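Local atomic coordinates of acetone carboxylase alpha subunit (Xanthobacter autotrophicus Py2, PDB entry 5M45), a protein that serves as the alpha subunit of acetone carboxylase, belongs to the hydantoinase B/oxoprolinase family and carries a manganese site. Residues I279-P285 and I324-W330; T189-Q193 and V305-A310. All blocks are in the same frame, centred on the assembly; numbering follows the deposited sequence.

Interaction 1: I279-P285 and I324-W330; sequences IKAMTIP and IRRDGTW
Ile279, on the last turn of helix 257-282, packs on Ile324, Gly328 and Trp330 of the hairpin between strands 313-324 and 330-333. Its CB lies 4.0 Å from Gly328 O. With chi1 at -73°, CG1 is anti to the carbonyl carbon, and Ile279 CG2 falls anti to the backbone N and meets Ile324 CG2 at 3.8 Å. The other branch runs out through CG1 to CD1, which passes Gly328 O and ends over one face of the Trp330 indole. This is a CH-pi contact: Ile279 CD1 stands 3.8 Å from the centroid of the Trp330 five-membered ring, 18° off its normal. The ring NH of Trp330 is hydrogen-bonded to Thr378.

Thr283 is the first residue to leave helical geometry. Its OG1 donates to Ile279 O at 2.7 Å, while its own backbone N reaches the same oxygen from the opposite face of the carbonyl plane. Thr283 OG1 also touches CG2 and CD1 of Ile324. Pro285 CA approaches Ile324 O to 3.3 Å, as the chain enters strand 286-297 beside strand 313-324.

Arg325 to Gly328 form a type I turn, and Asp327 OD1 makes an Asx turn with Thr329 N. Lys280 lays CG on Gly328 CA, and its chain bends at chi2 and chi3. NZ donates to a water, which donates in turn to Asp327 O. Arg326 starts away from the helix, and its NE pairs outside these segments, in a salt bridge to an acidic side chain on the chain of another protein. With no direct hydrogen bond between the segments, apolar and CH-pi packing holds the helix end to the hairpin, and the water gives a polar link.

Interaction 2: T189-Q193 and V305-A310; sequences TGQVQ and VPSDFA
The backbones of 189-193 and 305-310 come closest at Gly190 and Val305, whose CA atoms are 5.3 Å apart, and are wider at Val192 and Ala310, at 7.0 Å. Gly190 has a positive phi of 126°, a conformation suited to a residue without a side chain. Gly190 O comes 3.0 Å from Pro306 CD and also touches CG1 of Val305. This oxygen is buried and has no hydrogen-bond partner in the model.

Val192 fills the middle with both branches. Val192 CG1, anti to the carbonyl carbon (chi1 -62°), touches two methyl groups, Val305 CG1 and Ala310 CB, each 3.7 Å away and in directions about 90° apart. The side chains of Val192 and Val305 cross at about a right angle. CG2 turns instead to Ser307, touching both CB and OG.

The contact joins two long loops of the hydantoinase B/oxoprolinase family region. One leads from strand 165-175 to strand 204-208 of the seven-stranded antiparallel sheet. The other connects strands 286-297 and 313-324 of the mixed sheet, and residues 308-310 in it make a short 3-10 turn, where Ala310 N bonds to Ser307 O.

Gln193 NE2 lies at the edge of the Phe309 ring, near its plane, 4.3 Å from Phe309 CZ. A water bridges the two segments: Gln193 NE2 donates to the water oxygen at 3.1 Å, and the water donates to Ser307 OG. That hydroxyl is also hydrogen-bonded to Glu609 of the second subunit. Ser307 CB lies over one face of the Phe309 ring, offset toward its rim, and Trp342 meets Phe309 edge-to-face.

Interactions 1 and 2 do not touch. Their centres are 45 Å apart and their nearest atoms about 31 Å, on opposite sides of the chain's centre. The segments alternate in sequence: 189-193, 279-285, 305-310, 324-330. The pair of strands 286-297 and 313-324 spans the gap. Residues 279-285 lead into the first strand, 305-310 lie in the loop between the two, and 324-330 follow the second. The two contacts lie at opposite ends of this strand pair, interaction 1 where helix 257-282 meets the hairpin and interaction 2 where the connecting loop meets one between strands of the seven-stranded sheet. Each also lies at an interface: interaction 1 with another protein, interaction 2 with the second copy of this subunit.

Interaction 1: I279-P285 and I324-W330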
loop_
_atom_site.group_PDB
_atom_site.type_symbol
_atom_site.label_atom_id
_atom_site.label_comp_id
_atom_site.label_asym_id
_atom_site.label_seq_id
_atom_site.Cartn_x
_atom_site.Cartn_y
_atom_site.Cartn_z
ATOM N N ILE A 279 5.397 35.378 26.255
ATOM C CA ILE A 279 4.623 34.835 27.371
ATOM C C ILE A 279 4.638 35.805 28.561
ATOM O O ILE A 279 3.592 36.106 29.111
ATOM C CB ILE A 279 5.087 33.421 27.764
ATOM C CG1 ILE A 279 4.612 32.446 26.688
ATOM C CG2 ILE A 279 4.518 33.009 29.123
ATOM C CD1 ILE A 279 5.130 31.035 26.897
ATOM N N LYS A 280 5.814 36.321 28.909
ATOM C CA LYS A 280 5.905 37.261 30.052
ATOM C C LYS A 280 5.318 38.640 29.769
ATOM O O LYS A 280 4.899 39.313 30.700
ATOM C CB LYS A 280 7.344 37.416 30.519
ATOM C CG LYS A 280 7.966 36.108 30.972
ATOM C CD LYS A 280 8.932 36.242 32.109
ATOM C CE LYS A 280 10.264 36.743 31.682
ATOM N NZ LYS A 280 11.151 36.596 32.872
ATOM N N ALA A 281 5.272 39.049 28.501
ATOM C CA ALA A 281 4.672 40.340 28.115
ATOM C C ALA A 281 3.129 40.313 27.990
ATOM O O ALA A 281 2.493 41.354 28.222
ATOM C CB ALA A 281 5.300 40.855 26.816
ATOM N N MET A 282 2.537 39.150 27.641
ATOM C CA MET A 282 1.150 39.086 27.210
ATOM C C MET A 282 0.202 38.316 28.141
ATOM O O MET A 282 -1.002 38.566 28.125
ATOM C CB MET A 282 1.059 38.439 25.811
ATOM C CG MET A 282 1.642 39.209 24.643
ATOM S SD MET A 282 1.614 38.239 23.081
ATOM C CE MET A 282 -0.106 38.321 22.711
ATOM N N THR A 283 0.724 37.357 28.926
ATOM C CA THR A 283 -0.107 36.414 29.655
ATOM C C THR A 283 -0.085 36.684 31.177
ATOM O O THR A 283 0.280 37.808 31.610
ATOM C CB THR A 283 0.260 34.931 29.312
ATOM O OG1 THR A 283 1.503 34.558 29.935
ATOM C CG2 THR A 283 0.320 34.701 27.806
ATOM N N ILE A 284 -0.499 35.687 31.981
ATOM C CA ILE A 284 -0.531 35.759 33.435
ATOM C C ILE A 284 -0.126 34.362 33.960
ATOM O O ILE A 284 -0.674 33.353 33.495
ATOM C CB ILE A 284 -1.972 36.087 33.940
ATOM C CG1 ILE A 284 -2.472 37.429 33.384
ATOM C CG2 ILE A 284 -2.010 36.138 35.472
ATOM C CD1 ILE A 284 -3.915 37.764 33.724
ATOM N N PRO A 285 0.795 34.272 34.943
ATOM C CA PRO A 285 1.108 32.958 35.490
ATOM C C PRO A 285 -0.079 32.341 36.226
ATOM O O PRO A 285 -0.859 33.065 36.835
ATOM C CB PRO A 285 2.243 33.253 36.485
ATOM C CG PRO A 285 2.015 34.681 36.900
ATOM C CD PRO A 285 1.502 35.350 35.664
ATOM N N ILE A 324 1.238 28.160 33.196
ATOM C CA ILE A 324 2.193 29.208 32.814
ATOM C C ILE A 324 2.961 29.546 34.088
ATOM O O ILE A 324 2.355 29.889 35.112
ATOM C CB ILE A 324 1.460 30.434 32.222
ATOM C CG1 ILE A 324 0.721 30.032 30.931
ATOM C CG2 ILE A 324 2.428 31.576 31.895
ATOM C CD1 ILE A 324 -0.114 31.118 30.292
ATOM N N ARG A 325 4.288 29.420 34.022
ATOM C CA ARG A 325 5.192 29.660 35.165
ATOM C C ARG A 325 5.744 31.098 35.230
ATOM O O ARG A 325 5.806 31.793 34.227
ATOM C CB ARG A 325 6.386 28.681 35.129
ATOM C CG ARG A 325 5.987 27.214 35.097
ATOM C CD ARG A 325 7.043 26.319 35.743
ATOM N NE ARG A 325 6.751 24.897 35.551
ATOM C CZ ARG A 325 7.041 24.184 34.464
ATOM N NH1 ARG A 325 7.690 24.705 33.421
ATOM N NH2 ARG A 325 6.667 22.908 34.426
ATOM N N ARG A 326 6.198 31.490 36.415
ATOM C CA ARG A 326 6.842 32.781 36.615
ATOM C C ARG A 326 8.039 33.054 35.730
ATOM O O ARG A 326 8.283 34.208 35.367
ATOM C CB ARG A 326 7.270 32.953 38.073
ATOM C CG ARG A 326 6.095 33.145 39.006
ATOM C CD ARG A 326 6.530 33.051 40.432
ATOM N NE ARG A 326 5.365 32.966 41.328
ATOM C CZ ARG A 326 5.385 33.239 42.626
ATOM N NH1 ARG A 326 6.499 33.653 43.189
ATOM N NH2 ARG A 326 4.290 33.157 43.333
ATOM N N ASP A 327 8.774 32.000 35.358
ATOM C CA ASP A 327 9.966 32.173 34.507
ATOM C C ASP A 327 9.660 32.247 33.012
ATOM O O ASP A 327 10.585 32.344 32.209
ATOM C CB ASP A 327 11.034 31.113 34.826
ATOM C CG ASP A 327 10.653 29.691 34.375
ATOM O OD1 ASP A 327 9.503 29.450 33.932
ATOM O OD2 ASP A 327 11.526 28.764 34.487
ATOM N N GLY A 328 8.381 32.203 32.627
ATOM C CA GLY A 328 8.020 32.296 31.211
ATOM C C GLY A 328 8.032 30.977 30.432
ATOM O O GLY A 328 7.837 30.981 29.214
ATOM N N THR A 329 8.268 29.860 31.128
ATOM C CA THR A 329 8.049 28.525 30.591
ATOM C C THR A 329 6.564 28.180 30.722
ATOM O O THR A 329 5.847 28.757 31.543
ATOM C CB THR A 329 8.912 27.433 31.297
ATOM O OG1 THR A 329 8.656 27.391 32.699
ATOM C CG2 THR A 329 10.421 27.658 31.079
ATOM N N TRP A 330 6.114 27.215 29.928
ATOM C CA TRP A 330 4.734 26.721 30.047
ATOM C C TRP A 330 4.608 25.225 29.715
ATOM O O TRP A 330 5.523 24.630 29.141
ATOM C CB TRP A 330 3.726 27.606 29.293
ATOM C CG TRP A 330 3.709 27.532 27.818
ATOM C CD1 TRP A 330 4.781 27.398 26.983
ATOM C CD2 TRP A 330 2.559 27.621 26.974
ATOM N NE1 TRP A 330 4.362 27.363 25.677
ATOM C CE2 TRP A 330 3.008 27.505 25.640
ATOM C CE3 TRP A 330 1.183 27.781 27.212
ATOM C CZ2 TRP A 330 2.135 27.554 24.561
ATOM C CZ3 TRP A 330 0.307 27.808 26.142
ATOM C CH2 TRP A 330 0.790 27.716 24.816
HETATM O O HOH W 1 12.689 34.239 33.265
#

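Interaction 2: T189-Q193 and V305-A310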
loop_
_atom_site.group_PDB
_atom_site.type_symbol
_atom_site.label_atom_id
_atom_site.label_comp_id
_atom_site.label_asym_id
_atom_site.label_seq_id
_atom_site.Cartn_x
_atom_site.Cartn_y
_atom_site.Cartn_z
ATOM N N THR A 189 -12.819 7.724 4.453
ATOM C CA THR A 189 -13.476 6.752 5.303
ATOM C C THR A 189 -13.588 5.432 4.523
ATOM O O THR A 189 -13.481 5.432 3.291
ATOM C CB THR A 189 -14.896 7.178 5.670
ATOM O OG1 THR A 189 -15.664 7.350 4.465
ATOM C CG2 THR A 189 -14.888 8.485 6.436
ATOM N N GLY A 190 -13.835 4.350 5.256
ATOM C CA GLY A 190 -13.981 3.006 4.683
ATOM C C GLY A 190 -13.063 2.021 5.328
ATOM O O GLY A 190 -13.516 1.009 5.861
ATOM N N GLN A 191 -11.760 2.301 5.271
ATOM C CA GLN A 191 -10.761 1.545 6.050
ATOM C C GLN A 191 -10.891 1.892 7.558
ATOM O O GLN A 191 -11.367 2.982 7.904
ATOM C CB GLN A 191 -9.328 1.856 5.557
ATOM C CG GLN A 191 -8.806 3.264 5.869
ATOM C CD GLN A 191 -9.161 4.355 4.858
ATOM O OE1 GLN A 191 -10.059 4.225 4.019
ATOM N NE2 GLN A 191 -8.451 5.456 4.957
ATOM N N VAL A 192 -10.464 0.959 8.419
ATOM C CA VAL A 192 -10.402 1.143 9.868
ATOM C C VAL A 192 -9.038 0.928 10.530
ATOM O O VAL A 192 -8.927 1.021 11.767
ATOM C CB VAL A 192 -11.464 0.308 10.609
ATOM C CG1 VAL A 192 -12.840 0.747 10.170
ATOM C CG2 VAL A 192 -11.273 -1.206 10.396
ATOM N N GLN A 193 -8.027 0.677 9.687
ATOM C CA GLN A 193 -6.657 0.357 10.073
ATOM C C GLN A 193 -5.686 0.877 8.985
ATOM O O GLN A 193 -6.114 1.236 7.904
ATOM C CB GLN A 193 -6.438 -1.172 10.085
ATOM C CG GLN A 193 -7.210 -1.936 11.076
ATOM C CD GLN A 193 -6.839 -3.405 11.065
ATOM O OE1 GLN A 193 -5.858 -3.792 11.683
ATOM N NE2 GLN A 193 -7.602 -4.216 10.349
ATOM N N VAL A 305 -18.227 -0.114 7.115
ATOM C CA VAL A 305 -16.848 -0.529 7.339
ATOM C C VAL A 305 -16.720 -2.067 7.271
ATOM O O VAL A 305 -17.643 -2.774 7.585
ATOM C CB VAL A 305 -16.266 0.038 8.645
ATOM C CG1 VAL A 305 -16.027 1.542 8.515
ATOM C CG2 VAL A 305 -17.106 -0.303 9.858
ATOM N N PRO A 306 -15.562 -2.574 6.823
ATOM C CA PRO A 306 -15.391 -3.998 6.552
ATOM C C PRO A 306 -14.987 -4.859 7.759
ATOM O O PRO A 306 -14.707 -6.020 7.551
ATOM C CB PRO A 306 -14.267 -3.985 5.496
ATOM C CG PRO A 306 -13.402 -2.872 5.920
ATOM C CD PRO A 306 -14.358 -1.818 6.416
ATOM N N SER A 307 -14.984 -4.315 8.967
ATOM C CA SER A 307 -14.583 -5.012 10.190
ATOM C C SER A 307 -15.656 -4.765 11.257
ATOM O O SER A 307 -15.931 -3.619 11.588
ATOM C CB SER A 307 -13.215 -4.482 10.653
ATOM O OG SER A 307 -12.191 -4.762 9.694
ATOM N N ASP A 308 -16.276 -5.828 11.773
ATOM C CA ASP A 308 -17.385 -5.680 12.754
ATOM C C ASP A 308 -16.983 -5.079 14.136
ATOM O O ASP A 308 -17.811 -4.447 14.821
ATOM C CB ASP A 308 -18.166 -6.994 12.937
ATOM C CG ASP A 308 -17.286 -8.180 13.427
ATOM O OD1 ASP A 308 -15.985 -8.118 13.294
ATOM O OD2 ASP A 308 -17.940 -9.142 13.957
ATOM N N PHE A 309 -15.707 -5.222 14.508
ATOM C CA PHE A 309 -15.204 -4.662 15.769
ATOM C C PHE A 309 -15.110 -3.112 15.735
ATOM O O PHE A 309 -14.853 -2.498 16.781
ATOM C CB PHE A 309 -13.877 -5.323 16.184
ATOM C CG PHE A 309 -12.785 -5.247 15.140
ATOM C CD1 PHE A 309 -12.046 -4.079 14.960
ATOM C CD2 PHE A 309 -12.481 -6.353 14.343
ATOM C CE1 PHE A 309 -11.057 -3.991 14.000
ATOM C CE2 PHE A 309 -11.458 -6.277 13.387
ATOM C CZ PHE A 309 -10.761 -5.079 13.201
ATOM N N ALA A 310 -15.297 -2.490 14.557
ATOM C CA ALA A 310 -15.312 -1.026 14.388
ATOM C C ALA A 310 -16.699 -0.397 14.413
ATOM O O ALA A 310 -16.806 0.851 14.370
ATOM C CB ALA A 310 -14.602 -0.634 13.072
HETATM O O HOH W 2 -9.596 -3.856 8.050
#